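Local atomic coordinates of putative hydrolase YdeN (Bacillus subtilis, PDB entry 1UXO), a protein that is probably a serine hydrolase of the alpha/beta-hydrolase fold, perhaps an esterase, whose natural substrate is not established. Residues R131-F144 against I154-L168. The protein carries 2 engineered substitutions. Numbering follows the deposited sequence.
Sequences RAVIASKDDQIVPF and IDAALYEVQHGGHFL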
loop_
_atom_site.group_PDB
_atom_site.type_symbol
_atom_site.label_atom_id
_atom_site.label_comp_id
_atom_site.label_asym_id
_atom_site.label_seq_id
_atom_site.Cartn_x
_atom_site.Cartn_y
_atom_site.Cartn_z
ATOM N N ARG A 131 -5.338 10.071 -0.704
ATOM C CA ARG A 131 -5.214 8.748 -1.364
ATOM C C ARG A 131 -4.492 8.859 -2.708
ATOM O O ARG A 131 -4.819 9.733 -3.504
ATOM C CB ARG A 131 -6.586 8.122 -1.554
ATOM C CG ARG A 131 -7.500 8.128 -0.324
ATOM C CD ARG A 131 -8.978 7.693 -0.589
ATOM N NE ARG A 131 -9.604 8.664 -1.491
ATOM C CZ ARG A 131 -10.057 9.873 -1.137
ATOM N NH1 ARG A 131 -9.975 10.292 0.134
ATOM N NH2 ARG A 131 -10.589 10.670 -2.068
ATOM N N ALA A 132 -3.557 7.941 -2.939
ATOM C CA ALA A 132 -2.810 7.863 -4.182
ATOM C C ALA A 132 -2.467 6.437 -4.527
ATOM O O ALA A 132 -2.338 5.570 -3.630
ATOM C CB ALA A 132 -1.526 8.687 -4.101
ATOM N N VAL A 133 -2.414 6.212 -5.829
ATOM C CA VAL A 133 -1.926 4.974 -6.462
ATOM C C VAL A 133 -0.723 5.315 -7.371
ATOM O O VAL A 133 -0.762 6.256 -8.202
ATOM C CB VAL A 133 -3.005 4.317 -7.287
ATOM C CG1 VAL A 133 -2.470 3.079 -8.014
ATOM C CG2 VAL A 133 -4.189 3.969 -6.432
ATOM N N ILE A 134 0.379 4.601 -7.178
ATOM C CA ILE A 134 1.571 4.771 -8.017
ATOM C C ILE A 134 1.730 3.484 -8.785
ATOM O O ILE A 134 1.743 2.400 -8.185
ATOM C CB ILE A 134 2.789 4.993 -7.136
ATOM C CG1 ILE A 134 2.538 6.245 -6.271
ATOM C CG2 ILE A 134 4.042 5.058 -7.990
ATOM C CD1 ILE A 134 3.629 6.633 -5.316
ATOM N N ALA A 135 1.825 3.573 -10.089
ATOM C CA ALA A 135 1.807 2.367 -10.918
ATOM C C ALA A 135 2.683 2.489 -12.103
ATOM O O ALA A 135 2.818 3.570 -12.693
ATOM C CB ALA A 135 0.359 2.032 -11.360
ATOM N N SER A 136 3.236 1.360 -12.508
ATOM C CA SER A 136 4.156 1.293 -13.652
ATOM C C SER A 136 3.465 0.865 -14.914
ATOM O O SER A 136 2.826 -0.178 -14.944
ATOM C CB SER A 136 5.303 0.317 -13.339
ATOM O OG SER A 136 6.029 -0.083 -14.519
ATOM N N LYS A 137 3.640 1.632 -15.994
ATOM C CA LYS A 137 3.011 1.296 -17.262
ATOM C C LYS A 137 3.405 -0.048 -17.807
ATOM O O LYS A 137 2.560 -0.686 -18.448
ATOM C CB LYS A 137 3.251 2.373 -18.340
ATOM C CG LYS A 137 2.447 2.217 -19.615
ATOM C CD LYS A 137 0.966 2.177 -19.302
ATOM C CE LYS A 137 0.005 2.524 -20.429
ATOM N NZ LYS A 137 0.045 1.543 -21.496
ATOM N N ASP A 138 4.630 -0.497 -17.545
ATOM C CA ASP A 138 5.127 -1.759 -18.072
ATOM C C ASP A 138 5.195 -2.916 -17.093
ATOM O O ASP A 138 5.837 -3.948 -17.349
ATOM C CB ASP A 138 6.451 -1.539 -18.843
ATOM C CG ASP A 138 7.623 -1.140 -17.943
ATOM O OD1 ASP A 138 7.405 -0.991 -16.709
ATOM O OD2 ASP A 138 8.809 -0.927 -18.418
ATOM N N ASP A 139 4.451 -2.768 -16.002
ATOM C CA ASP A 139 4.277 -3.823 -15.012
ATOM C C ASP A 139 3.596 -5.073 -15.630
ATOM O O ASP A 139 2.504 -5.005 -16.204
ATOM C CB ASP A 139 3.424 -3.276 -13.865
ATOM C CG ASP A 139 3.545 -4.097 -12.561
ATOM O OD1 ASP A 139 3.707 -5.360 -12.613
ATOM O OD2 ASP A 139 3.502 -3.538 -11.447
ATOM N N GLN A 140 4.298 -6.187 -15.579
ATOM C CA GLN A 140 3.787 -7.429 -16.089
ATOM C C GLN A 140 3.171 -8.326 -14.995
ATOM O O GLN A 140 2.722 -9.451 -15.298
ATOM C CB GLN A 140 4.948 -8.171 -16.786
ATOM C CG GLN A 140 5.623 -7.384 -17.970
ATOM C CD GLN A 140 4.643 -7.088 -19.031
ATOM O OE1 GLN A 140 3.946 -8.013 -19.507
ATOM N NE2 GLN A 140 4.467 -5.791 -19.356
ATOM N N ILE A 141 3.141 -7.864 -13.751
ATOM C CA ILE A 141 2.525 -8.631 -12.642
ATOM C C ILE A 141 1.171 -8.047 -12.290
ATOM O O ILE A 141 0.153 -8.744 -12.292
ATOM C CB ILE A 141 3.444 -8.693 -11.417
ATOM C CG1 ILE A 141 4.748 -9.442 -11.767
ATOM C CG2 ILE A 141 2.671 -9.394 -10.277
ATOM C CD1 ILE A 141 5.856 -9.340 -10.715
ATOM N N VAL A 142 1.165 -6.744 -11.993
ATOM C CA VAL A 142 -0.059 -5.959 -11.825
ATOM C C VAL A 142 -0.253 -5.041 -13.047
ATOM O O VAL A 142 0.385 -4.003 -13.152
ATOM C CB VAL A 142 -0.031 -5.099 -10.556
ATOM C CG1 VAL A 142 -1.363 -4.389 -10.400
ATOM C CG2 VAL A 142 0.169 -5.982 -9.311
ATOM N N PRO A 143 -1.120 -5.387 -13.960
ATOM C CA PRO A 143 -1.292 -4.546 -15.154
ATOM C C PRO A 143 -1.676 -3.156 -14.754
ATOM O O PRO A 143 -2.478 -2.920 -13.813
ATOM C CB PRO A 143 -2.386 -5.261 -15.943
ATOM C CG PRO A 143 -2.322 -6.660 -15.436
ATOM C CD PRO A 143 -1.977 -6.595 -13.981
ATOM N N PHE A 144 -1.033 -2.199 -15.414
ATOM C CA PHE A 144 -1.313 -0.790 -15.200
ATOM C C PHE A 144 -2.777 -0.419 -15.157
ATOM O O PHE A 144 -3.201 0.360 -14.282
ATOM C CB PHE A 144 -0.577 0.092 -16.240
ATOM C CG PHE A 144 -0.822 1.572 -16.037
ATOM C CD1 PHE A 144 -0.175 2.252 -15.020
ATOM C CD2 PHE A 144 -1.700 2.272 -16.886
ATOM C CE1 PHE A 144 -0.412 3.626 -14.846
ATOM C CE2 PHE A 144 -1.907 3.643 -16.727
ATOM C CZ PHE A 144 -1.306 4.300 -15.687
ATOM N N ILE A 154 -11.599 4.386 -5.985
ATOM C CA ILE A 154 -11.378 5.013 -4.684
ATOM C C ILE A 154 -10.948 6.481 -4.758
ATOM O O ILE A 154 -10.440 6.993 -3.783
ATOM C CB ILE A 154 -10.405 4.197 -3.752
ATOM C CG1 ILE A 154 -8.961 4.188 -4.298
ATOM C CG2 ILE A 154 -10.961 2.773 -3.496
ATOM C CD1 ILE A 154 -7.918 3.767 -3.256
ATOM N N ASP A 155 -11.237 7.163 -5.869
ATOM C CA ASP A 155 -10.936 8.571 -6.024
ATOM C C ASP A 155 -9.551 8.933 -5.470
ATOM O O ASP A 155 -9.388 9.825 -4.630
ATOM C CB ASP A 155 -12.021 9.472 -5.408
ATOM C CG ASP A 155 -11.777 10.932 -5.713
ATOM O OD1 ASP A 155 -11.241 11.230 -6.846
ATOM O OD2 ASP A 155 -12.068 11.877 -4.894
ATOM N N ALA A 156 -8.559 8.218 -5.986
ATOM C CA ALA A 156 -7.152 8.424 -5.652
ATOM C C ALA A 156 -6.401 9.074 -6.820
ATOM O O ALA A 156 -6.663 8.772 -7.951
ATOM C CB ALA A 156 -6.501 7.114 -5.321
ATOM N N ALA A 157 -5.434 9.930 -6.512
ATOM C CA ALA A 157 -4.489 10.489 -7.480
ATOM C C ALA A 157 -3.638 9.359 -8.016
ATOM O O ALA A 157 -3.098 8.564 -7.233
ATOM C CB ALA A 157 -3.582 11.494 -6.802
ATOM N N LEU A 158 -3.544 9.266 -9.335
ATOM C CA LEU A 158 -2.744 8.203 -9.990
ATOM C C LEU A 158 -1.467 8.829 -10.514
ATOM O O LEU A 158 -1.494 9.835 -11.248
ATOM C CB LEU A 158 -3.512 7.600 -11.127
ATOM C CG LEU A 158 -2.783 6.518 -11.945
ATOM C CD1 LEU A 158 -2.648 5.231 -11.146
ATOM C CD2 LEU A 158 -3.523 6.254 -13.211
ATOM N N TYR A 159 -0.360 8.228 -10.155
ATOM C CA TYR A 159 0.976 8.566 -10.684
ATOM C C TYR A 159 1.555 7.399 -11.480
ATOM O O TYR A 159 1.785 6.308 -10.942
ATOM C CB TYR A 159 1.872 8.894 -9.501
ATOM C CG TYR A 159 1.430 10.077 -8.721
ATOM C CD1 TYR A 159 1.820 11.364 -9.089
ATOM C CD2 TYR A 159 0.616 9.937 -7.633
ATOM C CE1 TYR A 159 1.403 12.468 -8.374
ATOM C CE2 TYR A 159 0.176 11.069 -6.896
ATOM C CZ TYR A 159 0.584 12.321 -7.292
ATOM O OH TYR A 159 0.190 13.410 -6.569
ATOM N N GLU A 160 1.681 7.597 -12.788
ATOM C CA GLU A 160 2.161 6.634 -13.725
ATOM C C GLU A 160 3.661 6.785 -13.840
ATOM O O GLU A 160 4.167 7.917 -13.987
ATOM C CB GLU A 160 1.541 6.878 -15.100
ATOM C CG GLU A 160 2.093 5.960 -16.193
ATOM C CD GLU A 160 1.433 6.197 -17.536
ATOM O OE1 GLU A 160 0.362 6.811 -17.593
ATOM O OE2 GLU A 160 2.015 5.710 -18.535
ATOM N N VAL A 161 4.376 5.668 -13.799
ATOM C CA VAL A 161 5.808 5.670 -14.059
ATOM C C VAL A 161 5.932 4.832 -15.323
ATOM O O VAL A 161 5.543 3.651 -15.345
ATOM C CB VAL A 161 6.603 5.041 -12.924
ATOM C CG1 VAL A 161 8.097 5.000 -13.291
ATOM C CG2 VAL A 161 6.346 5.789 -11.595
ATOM N N GLN A 162 6.439 5.434 -16.403
ATOM C CA GLN A 162 6.402 4.763 -17.698
ATOM C C GLN A 162 7.188 3.461 -17.713
ATOM O O GLN A 162 6.740 2.448 -18.284
ATOM C CB GLN A 162 6.881 5.729 -18.804
ATOM C CG GLN A 162 6.598 5.215 -20.180
ATOM C CD GLN A 162 6.916 6.255 -21.227
ATOM O OE1 GLN A 162 7.832 7.072 -21.023
ATOM N NE2 GLN A 162 6.142 6.256 -22.317
ATOM N N HIS A 163 8.360 3.474 -17.112
ATOM C CA HIS A 163 9.206 2.301 -17.046
ATOM C C HIS A 163 9.561 2.007 -15.588
ATOM O O HIS A 163 10.638 2.334 -15.116
ATOM C CB HIS A 163 10.481 2.445 -17.936
ATOM C CG HIS A 163 10.162 2.577 -19.392
ATOM N ND1 HIS A 163 9.497 1.592 -20.101
ATOM C CD2 HIS A 163 10.352 3.599 -20.253
ATOM C CE1 HIS A 163 9.286 2.009 -21.338
ATOM N NE2 HIS A 163 9.781 3.227 -21.450
ATOM N N GLY A 164 8.643 1.379 -14.877
ATOM C CA GLY A 164 8.850 1.088 -13.474
ATOM C C GLY A 164 8.947 -0.380 -13.117
ATOM O O GLY A 164 9.031 -0.697 -11.950
ATOM N N GLY A 165 8.922 -1.280 -14.103
ATOM C CA GLY A 165 8.764 -2.706 -13.856
ATOM C C GLY A 165 7.591 -2.949 -12.894
ATOM O O GLY A 165 6.483 -2.483 -13.141
ATOM N N HIS A 166 7.840 -3.690 -11.814
ATOM C CA HIS A 166 6.908 -3.829 -10.662
ATOM C C HIS A 166 7.508 -3.193 -9.345
ATOM O O HIS A 166 7.142 -3.565 -8.195
ATOM C CB HIS A 166 6.527 -5.322 -10.548
ATOM C CG HIS A 166 5.528 -5.663 -9.475
ATOM N ND1 HIS A 166 4.314 -5.045 -9.355
ATOM C CD2 HIS A 166 5.547 -6.644 -8.527
ATOM C CE1 HIS A 166 3.650 -5.580 -8.332
ATOM N NE2 HIS A 166 4.393 -6.535 -7.793
ATOM N N PHE A 167 8.436 -2.235 -9.517
ATOM C CA PHE A 167 9.133 -1.550 -8.430
ATOM C C PHE A 167 9.860 -2.514 -7.456
ATOM O O PHE A 167 9.774 -2.400 -6.220
ATOM C CB PHE A 167 8.189 -0.604 -7.682
ATOM C CG PHE A 167 7.474 0.411 -8.562
ATOM C CD1 PHE A 167 8.144 1.493 -9.096
ATOM C CD2 PHE A 167 6.125 0.282 -8.824
ATOM C CE1 PHE A 167 7.457 2.435 -9.899
ATOM C CE2 PHE A 167 5.440 1.194 -9.622
ATOM C CZ PHE A 167 6.100 2.268 -10.155
ATOM N N LEU A 168 10.582 -3.457 -8.046
ATOM C CA LEU A 168 11.344 -4.466 -7.312
ATOM C C LEU A 168 12.854 -4.200 -7.278
ATOM O O LEU A 168 13.421 -3.583 -8.209
ATOM C CB LEU A 168 11.098 -5.821 -8.011
ATOM C CG LEU A 168 9.662 -6.261 -8.173
ATOM C CD1 LEU A 168 9.528 -7.573 -9.055
ATOM C CD2 LEU A 168 9.131 -6.551 -6.776
#
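The acid and the base of the predicted charge relay system, Asp-139 and His-166, meet here on the loops that follow two neighbouring strands. His-166 ND1 donates to Asp-139 OD2 over 2.7 Å, arriving on the syn lone pair and near the imidazole plane, ring and carboxylate 61° apart. Asp-139 suits this place because its other oxygen, OD1, accepts from Ile-141 N, closing an Asx turn, and from Val-142 N, above the carboxylate plane, which fixes the carboxylate's rotation. With CG anti to the backbone N (chi1 -177°), His-166 reaches the acid while its NE2 lies beside Ser-73, the predicted nucleophile. Branched Ile-141 sets CB over one face of the His-166 ring, 4.1 Å from its centroid, a CH-pi contact, and Val-142 CG2 meets His-166 CE1 obliquely.

The strands that carry these loops, 131-136 and 157-161, run parallel as the last two of the alpha/beta-hydrolase sheet, joined by the beta-alpha-beta crossover through helix 144-153. Backbone bonds alternate along them. Small Ala-132 and branched Ile-134 lie on the face packed by helix 177-188, together with Tyr-159; Val-133 CG1 meets Leu-158 CD1 at 3.8 Å on the face towards helix 144-153.

At the C-terminal end of its strand, buried Ser-136 OG donates to Gly-165 O (2.8 Å); in the turn that follows, Asp-138 OD1 takes weak bonds from Gly-164 N and Gly-165 N. Gly-164 CA lies 3.6 Å from Ser-136 CB, so close that glycine suits the place, and Gly-165 has the positive phi that glycine adopts readily. Asp-138 OD2 also receives His-163 ND1 at 3.1 Å, from above its carboxylate plane. At the opposite end Arg-131, whose NH1 bonds to Ala-128 O, gives NE to Ile-154 O (3.0 Å) and NH2 to Asp-155 O, with a salt bridge to Asp-155 OD2, where the Schellman motif ends helix 144-153.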